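Local coordinates for protein dihydropteroate synthase (Stenotrophomonas maltophilia, PDB 7L6P) that probably catalyses the magnesium-dependent condensation of 4-aminobenzoate with 6-hydroxymethyl-7,8-dihydropterin diphosphate, giving 7,8-dihydropteroate on the way to folate, at residues D129-R134 and M152-E157; L199-G204 and T212-S217. One frame throughout, in Å; residues are numbered along the deposited sequence. Where two conformers were deposited one is given.

Interaction 1: residues D129-R134 and M152-E157; sequences DIYGLR and MHMQGE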
loop_
_atom_site.group_PDB
_atom_site.type_symbol
_atom_site.label_atom_id
_atom_site.label_comp_id
_atom_site.label_asym_id
_atom_site.label_seq_id
_atom_site.Cartn_x
_atom_site.Cartn_y
_atom_site.Cartn_z
ATOM N N ASP A 129 -20.908 2.111 -15.544
ATOM C CA ASP A 129 -21.281 3.273 -16.361
ATOM C C ASP A 129 -20.633 4.552 -15.836
ATOM O O ASP A 129 -21.007 5.049 -14.766
ATOM C CB ASP A 129 -22.800 3.427 -16.406
ATOM C CG ASP A 129 -23.247 4.623 -17.261
ATOM O OD1 ASP A 129 -22.415 5.266 -17.955
ATOM O OD2 ASP A 129 -24.449 4.917 -17.238
ATOM N N ILE A 130 -19.703 5.117 -16.617
ATOM C CA ILE A 130 -19.078 6.383 -16.235
ATOM C C ILE A 130 -20.093 7.530 -16.181
ATOM O O ILE A 130 -19.861 8.530 -15.492
ATOM C CB ILE A 130 -17.930 6.760 -17.200
ATOM C CG1 ILE A 130 -18.444 6.969 -18.625
ATOM C CG2 ILE A 130 -16.821 5.722 -17.197
ATOM C CD1 ILE A 130 -17.435 7.723 -19.513
ATOM N N TYR A 131 -21.197 7.433 -16.931
ATOM C CA TYR A 131 -22.164 8.523 -17.069
ATOM C C TYR A 131 -23.327 8.434 -16.090
ATOM O O TYR A 131 -24.224 9.289 -16.139
ATOM C CB TYR A 131 -22.722 8.580 -18.501
ATOM C CG TYR A 131 -23.149 9.969 -18.949
ATOM C CD1 TYR A 131 -22.685 11.106 -18.293
ATOM C CD2 TYR A 131 -24.033 10.143 -20.016
ATOM C CE1 TYR A 131 -23.072 12.386 -18.702
ATOM C CE2 TYR A 131 -24.438 11.423 -20.425
ATOM C CZ TYR A 131 -23.947 12.541 -19.764
ATOM O OH TYR A 131 -24.324 13.812 -20.155
ATOM N N GLY A 132 -23.381 7.393 -15.268
ATOM C CA GLY A 132 -24.445 7.274 -14.279
ATOM C C GLY A 132 -25.818 7.072 -14.874
ATOM O O GLY A 132 -26.790 7.656 -14.376
ATOM N N LEU A 133 -25.923 6.261 -15.927
ATOM C CA LEU A 133 -27.180 6.021 -16.633
ATOM C C LEU A 133 -27.813 7.314 -17.152
ATOM O O LEU A 133 -29.025 7.373 -17.323
ATOM C CB LEU A 133 -28.186 5.252 -15.754
ATOM C CG LEU A 133 -27.747 3.880 -15.216
ATOM C CD1 LEU A 133 -28.810 3.229 -14.344
ATOM C CD2 LEU A 133 -27.357 2.937 -16.353
ATOM N N ARG A 134 -27.032 8.378 -17.358
ATOM C CA ARG A 134 -27.595 9.617 -17.871
ATOM C C ARG A 134 -27.674 9.665 -19.386
ATOM O O ARG A 134 -28.274 10.590 -19.919
ATOM C CB ARG A 134 -26.788 10.825 -17.389
ATOM C CG ARG A 134 -27.150 11.306 -16.000
ATOM C CD ARG A 134 -26.306 12.506 -15.645
ATOM N NE ARG A 134 -24.878 12.186 -15.571
ATOM C CZ ARG A 134 -23.928 13.092 -15.385
ATOM N NH1 ARG A 134 -24.214 14.378 -15.295
ATOM N NH2 ARG A 134 -22.657 12.701 -15.295
ATOM N N MET A 152 -21.519 5.864 -11.507
ATOM C CA MET A 152 -20.347 6.691 -11.290
ATOM C C MET A 152 -20.731 8.163 -11.334
ATOM O O MET A 152 -21.707 8.551 -11.979
ATOM C CB MET A 152 -19.279 6.412 -12.340
ATOM C CG MET A 152 -17.896 6.815 -11.870
ATOM S SD MET A 152 -16.626 6.643 -13.134
ATOM C CE MET A 152 -16.881 8.167 -14.034
ATOM N N HIS A 153 -19.964 8.976 -10.617
ATOM C CA HIS A 153 -20.044 10.422 -10.721
ATOM C C HIS A 153 -18.942 10.910 -11.642
ATOM O O HIS A 153 -17.777 10.513 -11.493
ATOM C CB HIS A 153 -19.898 11.118 -9.372
ATOM C CG HIS A 153 -19.802 12.610 -9.486
ATOM N ND1 HIS A 153 -18.621 13.271 -9.760
ATOM C CD2 HIS A 153 -20.757 13.569 -9.394
ATOM C CE1 HIS A 153 -18.847 14.572 -9.826
ATOM N NE2 HIS A 153 -20.137 14.778 -9.608
ATOM N N MET A 154 -19.318 11.743 -12.603
ATOM C CA MET A 154 -18.366 12.546 -13.357
ATOM C C MET A 154 -18.969 13.905 -13.651
ATOM O O MET A 154 -20.163 14.025 -13.920
ATOM C CB MET A 154 -17.951 11.877 -14.665
ATOM C CG MET A 154 -19.082 11.613 -15.638
ATOM S SD MET A 154 -18.481 11.199 -17.288
ATOM C CE MET A 154 -17.795 12.784 -17.707
ATOM N N GLN A 155 -18.128 14.923 -13.575
ATOM C CA GLN A 155 -18.431 16.241 -14.102
ATOM C C GLN A 155 -18.007 16.242 -15.564
ATOM O O GLN A 155 -16.921 15.768 -15.886
ATOM C CB GLN A 155 -17.688 17.310 -13.306
ATOM C CG GLN A 155 -18.457 18.597 -13.122
ATOM C CD GLN A 155 -17.760 19.573 -12.186
ATOM O OE1 GLN A 155 -18.294 19.925 -11.133
ATOM N NE2 GLN A 155 -16.570 20.023 -12.570
ATOM N N GLY A 156 -18.897 16.662 -16.450
ATOM C CA GLY A 156 -18.645 16.626 -17.874
ATOM C C GLY A 156 -19.459 15.553 -18.574
ATOM O O GLY A 156 -20.381 14.959 -18.013
ATOM N N GLU A 157 -19.093 15.298 -19.819
ATOM C CA GLU A 157 -19.778 14.321 -20.649
ATOM C C GLU A 157 -18.774 13.318 -21.182
ATOM O O GLU A 157 -17.579 13.609 -21.263
ATOM C CB GLU A 157 -20.508 14.959 -21.841
ATOM C CG GLU A 157 -21.006 16.362 -21.634
ATOM C CD GLU A 157 -21.497 16.966 -22.937
ATOM O OE1 GLU A 157 -22.320 16.320 -23.627
ATOM O OE2 GLU A 157 -21.029 18.068 -23.288
HETATM O O HOH W 1 -23.420 16.263 -18.853
#

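Interaction 2: residues L199-G204 and T212-S217; sequences LGFGFG and TLLARS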
loop_
_atom_site.group_PDB
_atom_site.type_symbol
_atom_site.label_atom_id
_atom_site.label_comp_id
_atom_site.label_asym_id
_atom_site.label_seq_id
_atom_site.Cartn_x
_atom_site.Cartn_y
_atom_site.Cartn_z
ATOM N N LEU A 199 -17.248 6.818 -6.935
ATOM C CA LEU A 199 -17.025 8.251 -6.774
ATOM C C LEU A 199 -16.401 8.881 -8.013
ATOM O O LEU A 199 -16.403 10.112 -8.133
ATOM C CB LEU A 199 -16.174 8.514 -5.528
ATOM C CG LEU A 199 -16.768 8.038 -4.188
ATOM C CD1 LEU A 199 -15.897 8.450 -3.012
ATOM C CD2 LEU A 199 -18.224 8.551 -4.006
ATOM N N GLY A 200 -15.876 8.071 -8.936
ATOM C CA GLY A 200 -15.317 8.566 -10.176
ATOM C C GLY A 200 -14.067 9.394 -9.969
ATOM O O GLY A 200 -13.967 10.515 -10.470
ATOM N N PHE A 201 -13.096 8.863 -9.230
ATOM C CA PHE A 201 -11.835 9.575 -9.074
ATOM C C PHE A 201 -11.252 9.940 -10.432
ATOM O O PHE A 201 -11.261 9.130 -11.359
ATOM C CB PHE A 201 -10.853 8.721 -8.284
ATOM C CG PHE A 201 -11.283 8.446 -6.883
ATOM C CD1 PHE A 201 -11.308 9.469 -5.954
ATOM C CD2 PHE A 201 -11.604 7.157 -6.478
ATOM C CE1 PHE A 201 -11.675 9.221 -4.656
ATOM C CE2 PHE A 201 -11.989 6.900 -5.180
ATOM C CZ PHE A 201 -12.024 7.930 -4.268
ATOM N N GLY A 202 -10.785 11.179 -10.562
ATOM C CA GLY A 202 -10.171 11.642 -11.793
ATOM C C GLY A 202 -11.120 12.233 -12.825
ATOM O O GLY A 202 -10.674 12.986 -13.697
ATOM N N PHE A 203 -12.417 11.948 -12.739
ATOM C CA PHE A 203 -13.379 12.335 -13.774
ATOM C C PHE A 203 -14.009 13.675 -13.401
ATOM O O PHE A 203 -14.960 13.734 -12.615
ATOM C CB PHE A 203 -14.438 11.254 -13.941
ATOM C CG PHE A 203 -13.944 10.016 -14.636
ATOM C CD1 PHE A 203 -13.865 9.973 -16.026
ATOM C CD2 PHE A 203 -13.580 8.882 -13.898
ATOM C CE1 PHE A 203 -13.445 8.828 -16.680
ATOM C CE2 PHE A 203 -13.169 7.732 -14.547
ATOM C CZ PHE A 203 -13.084 7.710 -15.947
ATOM N N GLY A 204 -13.486 14.748 -13.976
ATOM C CA GLY A 204 -13.907 16.083 -13.615
ATOM C C GLY A 204 -13.441 16.446 -12.227
ATOM O O GLY A 204 -14.181 17.106 -11.487
ATOM N N THR A 212 -9.677 14.717 -1.326
ATOM C CA THR A 212 -10.773 15.021 -0.417
ATOM C C THR A 212 -11.838 13.911 -0.464
ATOM O O THR A 212 -12.211 13.349 0.576
ATOM C CB THR A 212 -11.346 16.406 -0.750
ATOM O OG1 THR A 212 -10.408 17.427 -0.344
ATOM C CG2 THR A 212 -12.690 16.636 -0.042
ATOM N N LEU A 213 -12.265 13.516 -1.671
ATOM C CA LEU A 213 -13.219 12.413 -1.802
ATOM C C LEU A 213 -12.677 11.121 -1.208
ATOM O O LEU A 213 -13.408 10.386 -0.538
ATOM C CB LEU A 213 -13.573 12.185 -3.266
ATOM C CG LEU A 213 -14.516 13.201 -3.883
ATOM C CD1 LEU A 213 -14.458 13.071 -5.394
ATOM C CD2 LEU A 213 -15.968 13.010 -3.314
ATOM N N LEU A 214 -11.411 10.788 -1.496
ATOM C CA LEU A 214 -10.861 9.537 -0.980
ATOM C C LEU A 214 -10.798 9.567 0.533
ATOM O O LEU A 214 -11.172 8.596 1.192
ATOM C CB LEU A 214 -9.470 9.267 -1.560
ATOM C CG LEU A 214 -8.772 7.991 -1.033
ATOM C CD1 LEU A 214 -9.623 6.747 -1.298
ATOM C CD2 LEU A 214 -7.327 7.826 -1.605
ATOM N N ALA A 215 -10.373 10.696 1.102
ATOM C CA ALA A 215 -10.226 10.781 2.550
ATOM C C ALA A 215 -11.573 10.687 3.263
ATOM O O ALA A 215 -11.672 10.039 4.312
ATOM C CB ALA A 215 -9.509 12.073 2.925
ATOM N N ARG A 216 -12.606 11.345 2.730
ATOM C CA ARG A 216 -13.938 11.339 3.319
ATOM C C ARG A 216 -14.877 10.344 2.635
ATOM O O ARG A 216 -16.093 10.469 2.764
ATOM C CB ARG A 216 -14.536 12.752 3.286
ATOM C CG ARG A 216 -13.498 13.856 3.501
ATOM C CD ARG A 216 -14.028 15.061 4.267
ATOM N NE ARG A 216 -14.886 15.939 3.477
ATOM C CZ ARG A 216 -14.528 17.137 3.031
ATOM N NH1 ARG A 216 -13.304 17.615 3.232
ATOM N NH2 ARG A 216 -15.420 17.879 2.380
ATOM N N SER A 217 -14.339 9.344 1.923
ATOM C CA SER A 217 -15.215 8.436 1.179
ATOM C C SER A 217 -16.115 7.590 2.079
ATOM O O SER A 217 -17.162 7.112 1.622
ATOM C CB SER A 217 -14.397 7.508 0.288
ATOM O OG SER A 217 -13.484 6.756 1.043
#

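Interaction 1: residues D129-R134 and M152-E157
The Ile130 and Met152 side chains lie alongside each other, aimed alike, the terminal methyl of the methionine lying against the root of the isoleucine. Met152 is extended as far as SD and then bends (chi3 82°), which turns its CE back to sit 3.6 Å from Ile130 CB. Met154, two residues further on, packs on the same loop: Met154 CG is 3.2 Å from Ile130 O, and its SD also lies beside that carbonyl. The same sulfur makes a Met-aromatic contact with Tyr131, approaching the ring obliquely, with Met154 SD 5.5 Å from the centroid.

Polar contacts run alongside. Arg134 spans the gap and gives Arg134 NH2 to Met154 O at 3.1 Å, the oxygen tilted a little out of the guanidinium plane. Its other hold is within its own loop, where NE bonds almost straight (171°) to Tyr131 O. That oxygen also accepts from the backbone N of Arg134, the two donors arriving from opposite faces of the carbonyl plane. The bonds from NE and NH2 hold the guanidinium in its rotation, and Tyr131 CE1 lies over one face, toward its rim. Arg134 CB in turn covers the centre of the tyrosine ring, and a water joins Tyr131 OH to Gly156 O, weakly on the glycine side. Asp129 OD1 accepts from Tyr131 N at 2.7 Å in an Asx turn, shaping the loop that presents Ile130 and Tyr131. A weak backbone bond, Met152 N to Asp129 O, joins the ends of the two strands.

The two segments leave the C-terminal ends of adjacent parallel barrel strands, 126-129 and 149-152. Ile130 lies beside an imidazole bound in the active site, at the C-terminal mouth of the TIM barrel. Leu133 packs on helix 138-145, and Arg134 on Phe177 and Arg181 of helix 170-188.

Interaction 2: residues L199-G204 and T212-S217
The Phe201 ring drives its CE1 corner into the shoulder of the helix at Leu213 and Leu214, one of the two bumps of the contact. Leu214 N lies near the plane of the ring at its edge, 3.5 Å from Phe201 CE1, so the aromatic rim reaches right down to the helix backbone. The CB atoms of the two leucines border the place where it lands: Leu213 CB is 3.8 Å from Phe201 CE1, and Leu214 CB is equally near. Leu214 crosses the phenylalanine at about a right angle, with Leu214 CD1 reaching Phe201 CZ at 4.0 Å. With CG of Leu214 anti to the backbone N (chi1 178°), the branch passes by the tip of the ring.

Leu199 supplies the second bump. Leu199 CD1 fits between Leu213 O and Ser217 CB, 3.7 Å from the latter, just past the end of the helix.

In the TIM-barrel fold of this enzyme, residues 199-204 follow strand 195-198, and the helix that receives them, 207-215, is the next one in the chain. The loop therefore folds back onto its own βα unit. A type II turn from Gly200 to Phe203, closed by Phe203 N to Gly200 O at 3.1 Å, places Phe201 at its second position, where the side chain can lean over to the helix.

Further hydrophobic bulk fits round the same side chains. Phe220 touches Leu199, Leu231 touches Phe201, and Val170 of helix 170-188 comes against Leu213. Leu214 also meets Ile259 and Ala260 of helix 250-262 and Val286 of the second subunit.

Interaction 1 comes first along the chain and is complete before residue 199; the centres of the two contacts lie 13 Å apart in the same eight-stranded parallel barrel. Strands 126-129, 149-152 and 195-198 are consecutive neighbours in it, and the loops that follow them lie next to one another. The two contacts touch where Met152 CE packs 3.4 Å from Phe203 CD2 and Met154 CB meets Phe203 CB, while Met152 CG packs against Gly200 CA. Interaction 1 thus joins two loops beside the bound imidazole, and interaction 2 carries the packing outward to helix 207-215 and the second subunit. Together they run from the imidazole pocket to the dimer contact.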